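Local coordinates for lipolytic enzyme (Clostridium thermocellum, PDB 2VPT), which hydrolyses ester linkages as the catalytic domain of a cellulosomal family 3 carbohydrate esterase, acting on acetylated xylan, at residues Gly46-Gly51 against Lys58-His63; Lys7-Gly12 against Asn80-Asp85. One frame throughout, in Å; residues are numbered along the deposited sequence. Where two conformers were deposited one is given.

Interaction 1 (Gly46-Gly51 against Lys58-His63); sequences GSQRSG and KDHEGH. With CA (calcium ion), chain B.
The Q48 side-chain amide stacks over one face of the H63 imidazole, planes 10° apart, NE2 3.4 Å from H63 CD2. A bend at chi2 (-82°) turns CD over that ring, and NE2 donates to G62 O (2.9 Å) at 173° and in the amide plane. Q48 CB covers a face of H60 in a CH-pi contact, 3.5 Å from the ring centroid. At the H60 edges, NE2 donates to S50 OG (2.9 Å), which also bonds M24 O, and ND1 accepts in plane from G62 N (2.9 Å). In one of two conformers, hence less certain, D59 OD1 lies over a face of the R49 guanidinium in a salt bridge (2.6 Å to NH1), with water 1 on that face and water 3 at the edge. Backbone bonds pair Q48 with H60 as an antiparallel hairpin, and E61 OE2 accepts S47 N (2.8 Å) from above its carboxylate plane. D59 OD2 binds the calcium ion (2.4 Å) with D43, F44 and D57, so one carboxylate joins metal to hairpin. The H60 bonds fit a neutral ring protonated at NE2, reaching S50 just past strand 48-49, with ND1 held by its own strand.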
# COMPACT_ATOMS: atom_id res chain seq x y z
N GLY A 46 6.68 8.10 8.92
CA GLY A 46 6.85 8.03 7.47
C GLY A 46 5.61 8.57 6.79
O GLY A 46 4.55 8.69 7.42
N SER A 47 5.70 8.93 5.51
CA SER A 47 4.55 9.52 4.86
C SER A 47 3.59 8.50 4.26
O SER A 47 2.40 8.80 4.07
CB SER A 47 4.95 10.58 3.82
OG SER A 47 5.59 11.66 4.47
N GLN A 48 4.07 7.28 3.98
CA GLN A 48 3.17 6.23 3.48
C GLN A 48 2.24 5.82 4.61
O GLN A 48 2.57 6.01 5.78
CB GLN A 48 3.95 4.99 3.07
CG GLN A 48 5.02 5.21 2.01
CD GLN A 48 4.47 5.23 0.63
OE1 GLN A 48 3.81 6.20 0.23
NE2 GLN A 48 4.73 4.17 -0.13
N ARG A 49 1.07 5.28 4.29
CA ARG A 49 0.19 4.75 5.33
C ARG A 49 -0.59 3.58 4.77
O ARG A 49 -1.34 3.70 3.80
CB ARG A 49 -0.72 5.85 5.91
CG ARG A 49 -1.62 5.40 7.07
CD ARG A 49 -1.79 6.43 8.25
NE ARG A 49 -1.68 7.84 7.92
CZ ARG A 49 -1.38 8.84 8.77
NH1 ARG A 49 -1.13 8.61 10.06
NH2 ARG A 49 -1.32 10.08 8.33
N SER A 50 -0.37 2.41 5.38
CA SER A 50 -1.04 1.20 4.97
C SER A 50 -0.99 0.16 6.07
O SER A 50 -0.07 0.16 6.89
CB SER A 50 -0.42 0.61 3.70
OG SER A 50 0.90 0.13 3.90
N GLY A 51 -1.96 -0.74 6.06
CA GLY A 51 -1.99 -1.80 7.03
C GLY A 51 -3.40 -2.28 7.28
O GLY A 51 -4.36 -1.64 6.87
N LYS A 58 0.04 2.99 11.23
CA LYS A 58 0.22 2.46 9.89
C LYS A 58 1.23 3.27 9.06
O LYS A 58 1.39 3.02 7.85
CB LYS A 58 -1.13 2.42 9.17
CG LYS A 58 -2.17 1.52 9.85
CD LYS A 58 -3.59 1.74 9.26
CE LYS A 58 -4.72 1.08 10.09
NZ LYS A 58 -4.95 1.76 11.38
N ASP A 59 1.93 4.21 9.69
CA ASP A 59 2.88 5.06 8.97
C ASP A 59 4.17 4.32 8.66
O ASP A 59 4.66 3.53 9.46
CB ASP A 59 3.21 6.29 9.80
CG ASP A 59 1.97 7.04 10.24
OD1 ASP A 59 1.07 7.29 9.40
OD2 ASP A 59 1.89 7.36 11.44
N HIS A 60 4.74 4.60 7.49
CA HIS A 60 6.01 3.95 7.11
C HIS A 60 6.63 4.64 5.90
O HIS A 60 6.04 5.55 5.31
CB HIS A 60 5.81 2.46 6.84
CG HIS A 60 4.92 2.16 5.67
ND1 HIS A 60 5.37 2.11 4.37
CD2 HIS A 60 3.59 1.90 5.62
CE1 HIS A 60 4.37 1.81 3.57
NE2 HIS A 60 3.27 1.68 4.30
N GLU A 61 7.83 4.18 5.52
CA GLU A 61 8.49 4.60 4.26
C GLU A 61 8.94 3.38 3.46
O GLU A 61 10.08 3.30 2.97
CB GLU A 61 9.68 5.53 4.51
CG GLU A 61 9.35 6.95 4.88
CD GLU A 61 8.63 7.78 3.84
OE1 GLU A 61 8.42 7.42 2.65
OE2 GLU A 61 8.17 8.85 4.26
N GLY A 62 8.02 2.43 3.32
CA GLY A 62 8.18 1.30 2.42
C GLY A 62 7.61 1.64 1.07
O GLY A 62 6.48 2.13 0.97
N HIS A 63 8.40 1.39 0.02
CA HIS A 63 8.03 1.71 -1.35
C HIS A 63 8.23 0.52 -2.26
O HIS A 63 9.36 0.20 -2.64
CB HIS A 63 8.90 2.89 -1.83
CG HIS A 63 8.58 4.17 -1.14
ND1 HIS A 63 9.10 4.54 0.09
CD2 HIS A 63 7.71 5.14 -1.48
CE1 HIS A 63 8.55 5.69 0.45
NE2 HIS A 63 7.74 6.09 -0.50
CA CA B . 2.88 7.09 13.59
O HOH W 1 1.72 8.62 7.13
O HOH W 2 8.38 11.54 4.23
O HOH W 3 -1.00 5.79 11.62
O HOH W 4 0.82 7.64 14.50
O HOH W 5 3.27 9.36 12.90

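Interaction 2 (Lys7-Gly12 against Asn80-Asp85); sequences KIMPVG and NTHNPD
K7 N donates to D85 OD2 (2.9 Å) in a nearly straight bond, 171°, reaching the carboxylate oxygen on its anti side, while K7 O accepts D85 N (2.8 Å) in a more bent one. D85 CG stands anti to the carbonyl carbon and beside its own N (chi1 -58°), which lets carboxylate and N-H serve the same lysine. The K7 side chain, extended beyond CG, runs past the helix end: CD is 4.0 Å from both H82 O and N83 O, and water 6 accepts from NZ (2.9 Å) and donates to H82 O (2.8 Å). N83, with positive phi, turns the chain out of helix 68-82. At M9, a selenomethionine, CB packs on P84 CB (3.8 Å). Its methyl CE lies near H82 CB, but the SE-CE bond is implausibly short and that detail doubtful. H82 NE2 is engaged by S47 OG. P84 also touches L79, and M9 W78, of helix 68-82. The polar grip thus rests on the backbone N and O of K7, met by OD2 and the N-H of D85; the lysine charge reaches the helix's final carbonyl through water, and any attraction between K7 NZ and the D85 carboxylate would be long-range.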
# COMPACT_ATOMS: atom_id res chain seq x y z
N LYS A 7 10.48 7.21 18.02
CA LYS A 7 10.05 7.33 16.62
C LYS A 7 10.93 6.42 15.76
O LYS A 7 12.16 6.57 15.74
CB LYS A 7 10.16 8.76 16.12
CG LYS A 7 9.14 9.71 16.74
CD LYS A 7 9.28 11.12 16.20
CE LYS A 7 8.13 12.01 16.67
NZ LYS A 7 8.16 13.37 16.05
N ILE A 8 10.29 5.48 15.08
CA ILE A 8 10.97 4.50 14.25
C ILE A 8 10.46 4.65 12.82
O ILE A 8 9.26 4.63 12.59
CB ILE A 8 10.70 3.06 14.71
CG1 ILE A 8 11.13 2.85 16.17
CG2 ILE A 8 11.43 2.10 13.77
CD1 ILE A 8 10.82 1.47 16.75
N MSE A 9 11.38 4.83 11.87
CA MSE A 9 11.01 4.93 10.47
C MSE A 9 11.37 3.64 9.74
O MSE A 9 12.55 3.37 9.50
CB MSE A 9 11.73 6.09 9.80
CG MSE A 9 11.25 6.32 8.37
SE MSE A 9 12.19 7.72 7.47
CE MSE A 9 11.54 8.57 7.96
N PRO A 10 10.35 2.85 9.36
CA PRO A 10 10.62 1.69 8.51
C PRO A 10 10.84 2.12 7.07
O PRO A 10 9.95 2.69 6.46
CB PRO A 10 9.33 0.84 8.64
CG PRO A 10 8.57 1.46 9.76
CD PRO A 10 8.93 2.91 9.75
N VAL A 11 12.03 1.86 6.54
CA VAL A 11 12.42 2.27 5.19
C VAL A 11 12.70 1.01 4.38
O VAL A 11 13.49 0.17 4.79
CB VAL A 11 13.68 3.15 5.20
CG1 VAL A 11 14.10 3.49 3.78
CG2 VAL A 11 13.45 4.39 5.99
N GLY A 12 12.06 0.86 3.23
CA GLY A 12 12.35 -0.30 2.42
C GLY A 12 11.55 -0.35 1.15
O GLY A 12 11.09 0.69 0.63
N ASN A 80 14.51 14.44 7.42
CA ASN A 80 14.29 15.80 7.93
C ASN A 80 12.82 16.03 8.29
O ASN A 80 12.52 16.70 9.27
CB ASN A 80 14.79 16.84 6.93
CG ASN A 80 16.32 16.94 6.91
OD1 ASN A 80 16.92 17.20 5.86
ND2 ASN A 80 16.94 16.74 8.06
N THR A 81 11.91 15.45 7.51
CA THR A 81 10.48 15.61 7.75
C THR A 81 10.04 14.89 9.02
O THR A 81 9.30 15.44 9.84
CB THR A 81 9.66 15.09 6.56
OG1 THR A 81 9.93 15.91 5.41
CG2 THR A 81 8.17 15.12 6.86
N HIS A 82 10.51 13.66 9.21
CA HIS A 82 9.99 12.80 10.28
C HIS A 82 10.88 12.69 11.51
O HIS A 82 10.42 12.27 12.56
CB HIS A 82 9.66 11.42 9.72
CG HIS A 82 8.62 11.46 8.65
ND1 HIS A 82 7.31 11.76 8.91
CD2 HIS A 82 8.72 11.29 7.31
CE1 HIS A 82 6.63 11.75 7.77
NE2 HIS A 82 7.46 11.48 6.79
N ASN A 83 12.15 13.07 11.36
CA ASN A 83 13.12 13.10 12.46
C ASN A 83 13.05 11.86 13.36
O ASN A 83 12.89 11.96 14.57
CB ASN A 83 12.98 14.40 13.27
CG ASN A 83 14.16 14.65 14.18
OD1 ASN A 83 15.29 14.29 13.86
ND2 ASN A 83 13.89 15.27 15.32
N PRO A 84 13.21 10.68 12.77
CA PRO A 84 13.12 9.47 13.58
C PRO A 84 14.30 9.30 14.52
O PRO A 84 15.40 9.76 14.23
CB PRO A 84 13.16 8.37 12.52
CG PRO A 84 13.93 8.96 11.41
CD PRO A 84 13.53 10.38 11.37
N ASP A 85 14.07 8.60 15.62
CA ASP A 85 15.14 8.18 16.53
C ASP A 85 15.87 6.95 15.99
O ASP A 85 17.07 6.78 16.21
CB ASP A 85 14.55 7.89 17.91
CG ASP A 85 13.84 9.07 18.50
OD1 ASP A 85 14.50 10.13 18.63
OD2 ASP A 85 12.64 8.97 18.81
O HOH W 6 7.76 12.70 13.29

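Interactions 1 and 2 have centres 10 Å apart and meet on one mixed sheet, where strand 59-62 lies parallel to and beside strand 5-12. E61 N and H63 N probably bond to P10 O and G12 O, and H82 NE2 packs against G46. Along the chain the hairpin of interaction 1 is nested within the loop closed by interaction 2: strand 59-62 leads into helix 68-82, whose end returns beside strand 5-12 before strand 86-90. This beta-alpha-beta crossover, spanning strand 5-12, belongs to the alpha/beta fold of SGNH hydrolases. The calcium-bound hairpin and the helix exit therefore both adjoin strand 5-12.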